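Local coordinates for molybdenum cofactor carrier protein (Chlamydomonas reinhardtii, PDB 2IZ6) that probably binds the molybdenum cofactor and carries it in the cell, keeping it available for molybdenum enzymes, at residues Pro14-Gly20 and Ser108-Val114; Glu36-Ile41 and Val161-Ile165; Thr43-Ile47 and Ile165-Lys169; Lys131-Leu137 and Leu154-Asp160. All coordinates share one frame; numbering follows the deposited sequence. Where two conformers were deposited one is given.

The four contacts build one parallel sheet and one of its helical faces. Interactions 1 and 4 pair strands, and their centres lie about 10 Å apart. Strands 110-114 and 134-137 are neighbours, and L111 O probably accepts a hydrogen bond from V135 N at 2.8 Å. Interactions 2 and 3 pack helix 161-173 against helix 28-43 and the loop after it. Their centres are about 7 Å apart, and they share I165. Helix and sheet meet where L37 CD2 lies 3.8 Å from V112 CG1. Along the chain, interaction 1 alternates with interactions 2 and 3, whereas interaction 4 follows interaction 1. None of the four contacts can be assigned to a cofactor site.

Interaction 1: Pro14-Gly20 and Ser108-Val114; sequences PIIGVMG and SNVLVAV
N109 N gives the shortest bond of the contact, 2.7 Å to I15 O, nearly in line with the carbonyl. N109 CG lies anti to its carbonyl carbon (chi1 -68°), which turns the amide back toward I15. A weak bond from N109 ND2 to the same I15 O is doubtful, because ND2 also lies 2.9 Å from I15 N, another donor. From there the strands run parallel. G17 N binds V110 O at 3.0 Å. G17 O receives V112 N at 2.8 Å, from a donor tilted 29° off the carbonyl plane. M19 N to V112 O and V114 N to M19 O continue the pairing. The buried V110 N and V114 O find no partner in the model. G17 brings no side chain, and L111 CD1 comes to 3.7 Å from G17 C. On the other face, I16 CG2 meets V112 CG2 at 4.0 Å. Helices 28-43 and 161-173 cover this face of I16, V18 and V112. Helix 118-129 covers L111, M19 and A113 on the opposite face. Strands 15-19 and 110-114 are adjacent in the sheet but distant in sequence. This pairing is typical of the centre of a Rossmann-like fold, as expected for the SLOG clan.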
loop_
_atom_site.group_PDB
_atom_site.type_symbol
_atom_site.label_atom_id
_atom_site.label_comp_id
_atom_site.label_asym_id
_atom_site.label_seq_id
_atom_site.Cartn_x
_atom_site.Cartn_y
_atom_site.Cartn_z
ATOM N N PRO A 14 21.680 13.242 -3.417
ATOM C CA PRO A 14 20.693 13.269 -2.324
ATOM C C PRO A 14 19.310 13.541 -2.859
ATOM O O PRO A 14 19.164 14.221 -3.885
ATOM C CB PRO A 14 21.219 14.409 -1.411
ATOM C CG PRO A 14 22.675 14.508 -1.727
ATOM C CD PRO A 14 22.816 14.135 -3.160
ATOM N N ILE A 15 18.309 13.014 -2.140
ATOM C CA ILE A 15 16.930 13.211 -2.458
ATOM C C ILE A 15 16.354 13.897 -1.242
ATOM O O ILE A 15 16.441 13.406 -0.116
ATOM C CB ILE A 15 16.235 11.908 -2.692
ATOM C CG1 ILE A 15 16.855 11.173 -3.909
ATOM C CG2 ILE A 15 14.722 12.165 -2.938
ATOM C CD1 ILE A 15 16.190 9.838 -4.185
ATOM N N ILE A 16 15.801 15.047 -1.468
ATOM C CA ILE A 16 15.119 15.841 -0.414
ATOM C C ILE A 16 13.659 15.827 -0.696
ATOM O O ILE A 16 13.202 16.271 -1.737
ATOM C CB ILE A 16 15.671 17.315 -0.333
ATOM C CG1 ILE A 16 17.200 17.328 -0.294
ATOM C CG2 ILE A 16 15.034 18.063 0.826
ATOM C CD1 ILE A 16 17.868 16.490 0.721
ATOM N N GLY A 17 12.914 15.379 0.299
ATOM C CA GLY A 17 11.482 15.360 0.212
ATOM C C GLY A 17 10.873 16.638 0.719
ATOM O O GLY A 17 11.352 17.240 1.652
ATOM N N VAL A 18 9.789 17.089 0.081
ATOM C CA VAL A 18 9.083 18.245 0.491
ATOM C C VAL A 18 7.621 17.901 0.587
ATOM O O VAL A 18 7.044 17.323 -0.307
ATOM C CB VAL A 18 9.284 19.429 -0.465
ATOM C CG1 VAL A 18 8.390 20.635 -0.153
ATOM C CG2 VAL A 18 10.738 19.798 -0.502
ATOM N N MET A 19 7.027 18.312 1.690
ATOM C CA MET A 19 5.591 18.096 1.957
ATOM C C MET A 19 4.959 19.374 2.409
ATOM O O MET A 19 5.558 20.161 3.134
ATOM C CB MET A 19 5.481 17.176 3.117
ATOM C CG MET A 19 5.981 15.856 2.929
ATOM S SD MET A 19 4.710 14.745 2.265
ATOM C CE MET A 19 3.166 15.717 2.163
ATOM N N GLY A 20 3.705 19.572 2.028
ATOM C CA GLY A 20 2.983 20.614 2.594
ATOM C C GLY A 20 1.552 20.451 2.159
ATOM O O GLY A 20 1.233 19.542 1.373
ATOM N N SER A 108 13.613 9.665 0.743
ATOM C CA SER A 108 14.358 10.920 0.959
ATOM C C SER A 108 15.396 10.818 2.055
ATOM O O SER A 108 15.231 10.123 3.049
ATOM C CB SER A 108 13.409 12.040 1.286
ATOM O OG SER A 108 12.837 11.787 2.544
ATOM N N ASN A 109 16.506 11.558 1.909
ATOM C CA ASN A 109 17.515 11.652 2.962
ATOM C C ASN A 109 17.069 12.528 4.148
ATOM O O ASN A 109 17.321 12.307 5.309
ATOM C CB ASN A 109 18.794 12.259 2.395
ATOM C CG ASN A 109 19.479 11.370 1.432
ATOM O OD1 ASN A 109 20.251 10.504 1.841
ATOM N ND2 ASN A 109 19.176 11.500 0.177
ATOM N N VAL A 110 16.323 13.555 3.788
ATOM C CA VAL A 110 15.701 14.511 4.719
ATOM C C VAL A 110 14.405 14.909 4.172
ATOM O O VAL A 110 14.250 15.097 2.981
ATOM C CB VAL A 110 16.545 15.817 4.869
ATOM C CG1 VAL A 110 15.984 16.711 6.027
ATOM C CG2 VAL A 110 17.945 15.477 5.149
ATOM N N LEU A 111 13.400 15.043 5.051
ATOM C CA LEU A 111 12.045 15.519 4.676
ATOM C C LEU A 111 11.823 16.939 5.213
ATOM O O LEU A 111 12.100 17.208 6.386
ATOM C CB LEU A 111 10.965 14.545 5.238
ATOM C CG LEU A 111 9.488 14.836 4.964
ATOM C CD1 LEU A 111 9.245 14.783 3.458
ATOM C CD2 LEU A 111 8.563 13.887 5.668
ATOM N N VAL A 112 11.391 17.874 4.362
ATOM C CA VAL A 112 11.081 19.207 4.786
ATOM C C VAL A 112 9.597 19.437 4.621
ATOM O O VAL A 112 9.019 19.218 3.544
ATOM C CB VAL A 112 11.817 20.253 3.896
ATOM C CG1 VAL A 112 11.597 21.630 4.385
ATOM C CG2 VAL A 112 13.321 20.042 3.892
ATOM N N ALA A 113 8.948 19.828 5.726
ATOM C CA ALA A 113 7.552 20.224 5.734
ATOM C C ALA A 113 7.518 21.761 5.661
ATOM O O ALA A 113 8.159 22.445 6.472
ATOM C CB ALA A 113 6.875 19.755 7.000
ATOM N N VAL A 114 6.755 22.273 4.713
ATOM C CA VAL A 114 6.512 23.700 4.599
ATOM C C VAL A 114 5.017 23.864 4.932
ATOM O O VAL A 114 4.164 23.444 4.158
ATOM C CB VAL A 114 6.776 24.225 3.146
ATOM C CG1 VAL A 114 6.550 25.676 3.080
ATOM C CG2 VAL A 114 8.144 23.891 2.728
#

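Interaction 2: Glu36-Ile41 and Val161-Ile165; sequences ELGKQI and VAGAI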
loop_
_atom_site.group_PDB
_atom_site.type_symbol
_atom_site.label_atom_id
_atom_site.label_comp_id
_atom_site.label_asym_id
_atom_site.label_seq_id
_atom_site.Cartn_x
_atom_site.Cartn_y
_atom_site.Cartn_z
ATOM N N GLU A 36 11.178 29.055 -3.251
ATOM C CA GLU A 36 12.573 29.355 -2.931
ATOM C C GLU A 36 13.285 28.159 -2.457
ATOM O O GLU A 36 14.428 27.950 -2.822
ATOM C CB GLU A 36 12.663 30.438 -1.877
ATOM C CG GLU A 36 14.100 30.933 -1.645
ATOM C CD GLU A 36 14.813 31.611 -2.878
ATOM O OE1 GLU A 36 14.154 32.158 -3.802
ATOM O OE2 GLU A 36 16.084 31.576 -2.927
ATOM N N LEU A 37 12.587 27.385 -1.623
ATOM C CA LEU A 37 13.186 26.160 -1.139
ATOM C C LEU A 37 13.529 25.254 -2.314
ATOM O O LEU A 37 14.638 24.667 -2.314
ATOM C CB LEU A 37 12.209 25.487 -0.187
ATOM C CG LEU A 37 12.727 24.200 0.435
ATOM C CD1 LEU A 37 13.754 24.459 1.484
ATOM C CD2 LEU A 37 11.551 23.351 0.963
ATOM N N GLY A 38 12.596 25.010 -3.222
ATOM C CA GLY A 38 12.807 24.225 -4.455
ATOM C C GLY A 38 14.024 24.679 -5.242
ATOM O O GLY A 38 14.918 23.883 -5.632
ATOM N N LYS A 39 14.156 25.977 -5.386
ATOM C CA LYS A 39 15.343 26.625 -6.068
ATOM C C LYS A 39 16.604 26.215 -5.403
ATOM O O LYS A 39 17.504 25.785 -6.073
ATOM C CB LYS A 39 15.152 28.172 -6.116
ATOM C CG LYS A 39 14.153 28.634 -7.024
ATOM C CD LYS A 39 14.388 30.152 -7.214
ATOM C CE LYS A 39 13.128 30.949 -7.279
ATOM N NZ LYS A 39 13.488 32.433 -7.045
ATOM N N GLN A 40 16.649 26.267 -4.079
ATOM C CA GLN A 40 17.880 26.066 -3.342
ATOM C C GLN A 40 18.211 24.646 -3.342
ATOM O O GLN A 40 19.385 24.272 -3.406
ATOM C CB GLN A 40 17.748 26.695 -1.955
ATOM C CG GLN A 40 17.607 28.203 -2.040
ATOM C CD GLN A 40 18.756 28.928 -2.755
ATOM O OE1 GLN A 40 19.932 28.471 -2.737
ATOM N NE2 GLN A 40 18.445 30.106 -3.319
ATOM N N ILE A 41 17.189 23.787 -3.265
ATOM C CA ILE A 41 17.467 22.366 -3.336
ATOM C C ILE A 41 18.166 22.033 -4.649
ATOM O O ILE A 41 19.124 21.282 -4.650
ATOM C CB ILE A 41 16.147 21.502 -3.113
ATOM C CG1 ILE A 41 15.723 21.616 -1.649
ATOM C CG2 ILE A 41 16.216 20.103 -3.696
ATOM C CD1 ILE A 41 14.300 21.173 -1.426
ATOM N N VAL A 161 13.928 29.862 4.782
ATOM C CA VAL A 161 14.427 28.965 3.753
ATOM C C VAL A 161 15.913 28.762 3.948
ATOM O O VAL A 161 16.412 27.653 3.947
ATOM C CB VAL A 161 14.135 29.409 2.319
ATOM C CG1 VAL A 161 14.931 28.603 1.310
ATOM C CG2 VAL A 161 12.701 29.308 2.094
ATOM N N ALA A 162 16.648 29.857 4.123
ATOM C CA ALA A 162 18.072 29.657 4.435
ATOM C C ALA A 162 18.373 28.684 5.588
ATOM O O ALA A 162 19.263 27.853 5.465
ATOM C CB ALA A 162 18.754 31.017 4.743
ATOM N N GLY A 163 17.638 28.796 6.686
ATOM C CA GLY A 163 17.825 27.929 7.821
ATOM C C GLY A 163 17.509 26.492 7.507
ATOM O O GLY A 163 18.235 25.569 7.955
ATOM N N ALA A 164 16.451 26.289 6.761
ATOM C CA ALA A 164 16.066 24.951 6.295
ATOM C C ALA A 164 17.135 24.300 5.453
ATOM O O ALA A 164 17.519 23.151 5.663
ATOM C CB ALA A 164 14.674 25.025 5.555
ATOM N N ILE A 165 17.686 25.045 4.481
ATOM C CA ILE A 165 18.737 24.566 3.624
ATOM C C ILE A 165 20.005 24.241 4.423
ATOM O O ILE A 165 20.650 23.246 4.230
ATOM C CB ILE A 165 18.988 25.565 2.459
ATOM C CG1 ILE A 165 17.764 25.630 1.532
ATOM C CG2 ILE A 165 20.315 25.251 1.708
ATOM C CD1 ILE A 165 17.535 24.329 0.690
#
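I165 CD1 makes the main apolar contact, reaching three residues of helix 28-43. It lies 3.6 Å from Q40 CB, 3.9 Å from L37 CD1 and 4.0 Å from I41 CG1. I165 CG1 also rests on Q40 CB, so two carbons of the isoleucine branch lie against one methylene. L37 CD1 extends further to A164 CB, at 4.2 Å. One turn earlier, V161 packs by both methyls. V161 CG1 touches E36 CG at 3.9 Å, and the two side chains cross at about a right angle. The same methyl lies close to L37 CA, and V161 CG2 covers E36 CB.

No hydrogen bond crosses the contact; the side-chain polar bonds within the segments lie in 36-41. E36 CG is anti to the backbone N (chi1 -172°), and a bend at the next torsion carries its carboxylate toward Q40 and K39. Q40 NE2 donates to E36 OE2 at 2.8 Å, meeting the anti side 29° out of the carboxylate plane. A longer, weak salt bridge joins K39 NZ to E36 OE1. The methylenes of E36 and Q40 thus serve the apolar seam while their polar ends pair with each other.

Beneath, L37 reaches V112 and V114, and A164 reaches V135. Segments 36-41 and 161-165 are inclined at 38°. Two neighbouring helices side by side on one face of a parallel sheet are typical of a Rossmann-like fold.

Interaction 3: Thr43-Ile47 and Ile165-Lys169; sequences THGWI and IAAVK
W46 CG is anti to its carbonyl carbon (chi1 -49°), and this sends the indole toward helix 161-173. There V168 CG1, anti to its own backbone N (chi1 176°), reaches over one face of the ring. It sits 4.0 Å from the centroid of the six-membered ring of W46, 27° off the normal, in a CH-pi contact. H44 CB also lies over a face of the indole, 3.4 Å above its plane. I165 CD1 comes to its edge, 4.0 Å from W46 CZ3. The loop links helix 28-43 to strand 47-51 within a beta-alpha-beta crossover. The helix ends in a Schellman motif at G45, whose positive phi suits glycine. W46 also packs on P14, just before strand 15-19, and on I16 within it.

The H44 ring lies further out. H44 CE1 is 3.5 Å from I165 CG2, which approaches obliquely. The K169 and H44 side chains cross at about a right angle, and K169 CD meets the ring obliquely, 4.1 Å from H44 NE2. One water, in the plane of the ring, joins the two polar ends: it lies 2.8 Å from H44 NE2 and accepts from K169 NZ at 2.7 Å. H44 ND1 is hydrogen-bonded to Q40 O, which helps to fix the ring's rotation.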
loop_
_atom_site.group_PDB
_atom_site.type_symbol
_atom_site.label_atom_id
_atom_site.label_comp_id
_atom_site.label_asym_id
_atom_site.label_seq_id
_atom_site.Cartn_x
_atom_site.Cartn_y
_atom_site.Cartn_z
ATOM N N THR A 43 19.823 23.950 -6.667
ATOM C CA THR A 43 21.100 24.685 -6.754
ATOM C C THR A 43 22.203 23.958 -6.012
ATOM O O THR A 43 23.356 23.948 -6.433
ATOM C CB THR A 43 20.936 26.104 -6.215
ATOM O OG1 THR A 43 19.946 26.851 -7.000
ATOM C CG2 THR A 43 22.282 26.836 -6.200
ATOM N N HIS A 44 21.835 23.274 -4.908
ATOM C CA HIS A 44 22.730 22.389 -4.213
ATOM C C HIS A 44 22.954 21.042 -4.867
ATOM O O HIS A 44 23.655 20.198 -4.319
ATOM C CB HIS A 44 22.259 22.232 -2.749
ATOM C CG HIS A 44 22.561 23.426 -1.904
ATOM N ND1 HIS A 44 21.812 24.574 -1.959
ATOM C CD2 HIS A 44 23.603 23.687 -1.071
ATOM C CE1 HIS A 44 22.344 25.485 -1.150
ATOM N NE2 HIS A 44 23.409 24.955 -0.565
ATOM N N GLY A 45 22.361 20.783 -6.029
ATOM C CA GLY A 45 22.584 19.520 -6.696
ATOM C C GLY A 45 21.788 18.355 -6.204
ATOM O O GLY A 45 22.190 17.212 -6.438
ATOM N N TRP A 46 20.757 18.643 -5.434
ATOM C CA TRP A 46 19.902 17.649 -4.865
ATOM C C TRP A 46 18.679 17.409 -5.763
ATOM O O TRP A 46 18.238 18.300 -6.459
ATOM C CB TRP A 46 19.481 17.998 -3.432
ATOM C CG TRP A 46 20.604 18.381 -2.549
ATOM C CD1 TRP A 46 21.892 17.858 -2.531
ATOM C CD2 TRP A 46 20.524 19.261 -1.422
ATOM N NE1 TRP A 46 22.635 18.539 -1.545
ATOM C CE2 TRP A 46 21.818 19.393 -0.867
ATOM C CE3 TRP A 46 19.523 20.134 -0.986
ATOM C CZ2 TRP A 46 22.090 20.272 0.211
ATOM C CZ3 TRP A 46 19.804 21.043 0.072
ATOM C CH2 TRP A 46 21.086 21.057 0.671
ATOM N N ILE A 47 18.148 16.187 -5.669
ATOM C CA ILE A 47 16.885 15.793 -6.315
ATOM C C ILE A 47 15.708 16.161 -5.386
ATOM O O ILE A 47 15.810 15.918 -4.196
ATOM C CB ILE A 47 16.848 14.300 -6.626
ATOM C CG1 ILE A 47 17.926 13.854 -7.624
ATOM C CG2 ILE A 47 15.495 13.896 -7.171
ATOM C CD1 ILE A 47 18.129 12.342 -7.722
ATOM N N ILE A 165 17.686 25.045 4.481
ATOM C CA ILE A 165 18.737 24.566 3.624
ATOM C C ILE A 165 20.005 24.241 4.423
ATOM O O ILE A 165 20.650 23.246 4.230
ATOM C CB ILE A 165 18.988 25.565 2.459
ATOM C CG1 ILE A 165 17.764 25.630 1.532
ATOM C CG2 ILE A 165 20.315 25.251 1.708
ATOM C CD1 ILE A 165 17.535 24.329 0.690
ATOM N N ALA A 166 20.361 25.123 5.355
ATOM C CA ALA A 166 21.505 24.868 6.211
ATOM C C ALA A 166 21.318 23.627 7.014
ATOM O O ALA A 166 22.280 22.870 7.175
ATOM C CB ALA A 166 21.739 26.091 7.137
ATOM N N ALA A 167 20.105 23.381 7.532
ATOM C CA ALA A 167 19.816 22.140 8.307
ATOM C C ALA A 167 19.993 20.895 7.429
ATOM O O ALA A 167 20.659 19.926 7.816
ATOM C CB ALA A 167 18.444 22.192 8.919
ATOM N N VAL A 168 19.428 20.948 6.229
ATOM C CA VAL A 168 19.555 19.868 5.292
ATOM C C VAL A 168 21.061 19.612 4.981
ATOM O O VAL A 168 21.516 18.505 4.962
ATOM C CB VAL A 168 18.771 20.110 4.004
ATOM C CG1 VAL A 168 19.016 18.968 2.974
ATOM C CG2 VAL A 168 17.246 20.219 4.284
ATOM N N LYS A 169 21.776 20.665 4.647
ATOM C CA LYS A 169 23.162 20.527 4.255
ATOM C C LYS A 169 23.965 19.872 5.374
ATOM O O LYS A 169 24.786 18.984 5.120
ATOM C CB LYS A 169 23.732 21.927 3.887
ATOM C CG LYS A 169 25.028 21.967 3.185
ATOM C CD LYS A 169 25.353 23.437 2.692
ATOM C CE LYS A 169 26.775 23.593 2.254
ATOM N NZ LYS A 169 26.959 25.063 1.846
HETATM O O HOH W 1 24.768 26.539 1.271
#

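Interaction 4: Lys131-Leu137 and Leu154-Asp160; sequences KKPVVLL and LVHVAAD
V134 N donates to L154 O at 2.8 Å, the first of four backbone bonds that tie the strands in parallel. It is nearly straight, with an N-H...O angle of 173°. H156 N then binds V134 O, and L136 N binds H156 O. A158 N closes the series at 2.9 Å from L136 O, tilted 31° from that carbonyl plane.

Apolar contacts line both faces. L136 CD1 meets V155 CG1 at 3.7 Å, on the side covered by F147 of helix 141-150. On the other side, V135 CG1 touches A158 CB at 3.9 Å, and both residues reach A164 of helix 161-173. L154 CG is anti to its carbonyl carbon (chi1 -71°). The branch then runs back along the other segment, and L154 CD1 lies 3.4 Å from K131 CA, where a Schellman motif ends the preceding helix. At the far end, L137 CD1 sits 3.6 Å from D160 C, against the turn into the last helix.

Polar side chains play a smaller part. The H156 ring turns an edge to V134 O, which lies in its plane, with ND1 3.6 Å away. D160 caps helix 161-173 by accepting G163 N at OD2.

Strands 134-137 and 155-158 belong to one beta-alpha-beta unit, and 155-158 is the outermost strand at this end of the chain's sheet. Across this contact, hydrogen bonding is confined to the backbone. The four backbone bonds set the parallel register, and the apolar side chains pack the edge strand against helices on both faces.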
loop_
_atom_site.group_PDB
_atom_site.type_symbol
_atom_site.label_atom_id
_atom_site.label_comp_id
_atom_site.label_asym_id
_atom_site.label_seq_id
_atom_site.Cartn_x
_atom_site.Cartn_y
_atom_site.Cartn_z
ATOM N N LYS A 131 12.915 6.905 11.738
ATOM C CA LYS A 131 14.143 7.538 12.232
ATOM C C LYS A 131 14.865 8.358 11.157
ATOM O O LYS A 131 16.083 8.413 11.060
ATOM C CB LYS A 131 15.073 6.510 12.908
ATOM C CG LYS A 131 14.373 5.593 13.885
ATOM C CD LYS A 131 13.848 6.281 15.073
ATOM C CE LYS A 131 13.119 5.239 15.978
ATOM N NZ LYS A 131 12.642 5.855 17.272
ATOM N N LYS A 132 14.080 9.088 10.387
ATOM C CA LYS A 132 14.598 9.980 9.395
ATOM C C LYS A 132 14.418 11.394 9.946
ATOM O O LYS A 132 13.391 11.707 10.629
ATOM C CB LYS A 132 13.819 9.836 8.067
ATOM C CG LYS A 132 14.149 8.524 7.283
ATOM C CD LYS A 132 14.176 8.835 5.747
ATOM C CE LYS A 132 14.911 7.845 4.948
ATOM N NZ LYS A 132 16.341 8.142 4.969
ATOM N N PRO A 133 15.380 12.267 9.662
ATOM C CA PRO A 133 15.255 13.648 10.101
ATOM C C PRO A 133 14.253 14.483 9.334
ATOM O O PRO A 133 14.049 14.276 8.152
ATOM C CB PRO A 133 16.621 14.245 9.868
ATOM C CG PRO A 133 17.136 13.443 8.760
ATOM C CD PRO A 133 16.537 12.099 8.795
ATOM N N VAL A 134 13.626 15.354 10.059
ATOM C CA VAL A 134 12.625 16.228 9.475
ATOM C C VAL A 134 12.906 17.727 9.781
ATOM O O VAL A 134 13.252 18.109 10.909
ATOM C CB VAL A 134 11.194 15.834 9.964
ATOM C CG1 VAL A 134 10.139 16.769 9.357
ATOM C CG2 VAL A 134 10.809 14.398 9.619
ATOM N N VAL A 135 12.751 18.540 8.768
ATOM C CA VAL A 135 12.833 19.986 8.891
ATOM C C VAL A 135 11.467 20.689 8.780
ATOM O O VAL A 135 10.751 20.428 7.828
ATOM C CB VAL A 135 13.825 20.589 7.868
ATOM C CG1 VAL A 135 13.940 22.080 8.044
ATOM C CG2 VAL A 135 15.201 19.999 8.002
ATOM N N LEU A 136 11.066 21.415 9.829
ATOM C CA LEU A 136 9.780 22.065 9.872
ATOM C C LEU A 136 9.946 23.533 9.588
ATOM O O LEU A 136 10.522 24.262 10.396
ATOM C CB LEU A 136 9.159 21.859 11.259
ATOM C CG LEU A 136 8.926 20.422 11.726
ATOM C CD1 LEU A 136 8.261 20.435 13.145
ATOM C CD2 LEU A 136 8.106 19.633 10.741
ATOM N N LEU A 137 9.355 23.977 8.479
ATOM C CA LEU A 137 9.438 25.378 8.008
ATOM C C LEU A 137 8.011 25.926 7.901
ATOM O O LEU A 137 7.161 25.365 7.237
ATOM C CB LEU A 137 10.155 25.474 6.665
ATOM C CG LEU A 137 10.190 26.872 5.988
ATOM C CD1 LEU A 137 10.962 27.803 6.876
ATOM C CD2 LEU A 137 10.828 26.741 4.567
ATOM N N LEU A 154 15.569 14.343 15.979
ATOM C CA LEU A 154 15.341 14.271 14.520
ATOM C C LEU A 154 14.560 15.445 13.970
ATOM O O LEU A 154 14.446 15.519 12.782
ATOM C CB LEU A 154 14.561 12.970 14.182
ATOM C CG LEU A 154 15.355 11.633 14.335
ATOM C CD1 LEU A 154 14.511 10.415 14.070
ATOM C CD2 LEU A 154 16.469 11.655 13.439
ATOM N N VAL A 155 14.033 16.333 14.834
ATOM C CA VAL A 155 13.159 17.438 14.391
ATOM C C VAL A 155 13.940 18.732 14.432
ATOM O O VAL A 155 14.508 19.102 15.429
ATOM C CB VAL A 155 11.911 17.492 15.267
ATOM C CG1 VAL A 155 11.044 18.677 14.934
ATOM C CG2 VAL A 155 11.077 16.294 15.030
ATOM N N HIS A 156 14.010 19.401 13.290
ATOM C CA HIS A 156 14.766 20.618 13.119
ATOM C C HIS A 156 13.748 21.701 12.737
ATOM O O HIS A 156 13.055 21.626 11.736
ATOM C CB HIS A 156 15.852 20.502 12.070
ATOM C CG HIS A 156 16.847 19.433 12.357
ATOM N ND1 HIS A 156 16.618 18.090 12.106
ATOM C CD2 HIS A 156 18.093 19.521 12.869
ATOM C CE1 HIS A 156 17.687 17.400 12.489
ATOM N NE2 HIS A 156 18.575 18.236 12.977
ATOM N N VAL A 157 13.636 22.681 13.581
ATOM C CA VAL A 157 12.736 23.783 13.305
ATOM C C VAL A 157 13.524 24.879 12.580
ATOM O O VAL A 157 14.531 25.382 13.095
ATOM C CB VAL A 157 12.073 24.262 14.635
ATOM C CG1 VAL A 157 11.281 25.454 14.401
ATOM C CG2 VAL A 157 11.194 23.202 15.186
ATOM N N ALA A 158 13.025 25.328 11.439
ATOM C CA ALA A 158 13.734 26.326 10.611
ATOM C C ALA A 158 12.927 27.588 10.588
ATOM O O ALA A 158 11.724 27.563 10.420
ATOM C CB ALA A 158 13.943 25.824 9.253
ATOM N N ALA A 159 13.616 28.699 10.769
ATOM C CA ALA A 159 12.962 29.986 10.785
ATOM C C ALA A 159 12.699 30.573 9.397
ATOM O O ALA A 159 11.833 31.447 9.240
ATOM C CB ALA A 159 13.779 30.971 11.603
ATOM N N ASP A 160 13.485 30.162 8.419
ATOM C CA ASP A 160 13.336 30.585 7.034
ATOM C C ASP A 160 13.987 29.575 6.092
ATOM O O ASP A 160 14.547 28.564 6.548
ATOM C CB ASP A 160 13.971 31.985 6.830
ATOM C CG ASP A 160 15.429 32.057 7.320
ATOM O OD1 ASP A 160 15.907 33.211 7.586
ATOM O OD2 ASP A 160 16.173 31.045 7.429
#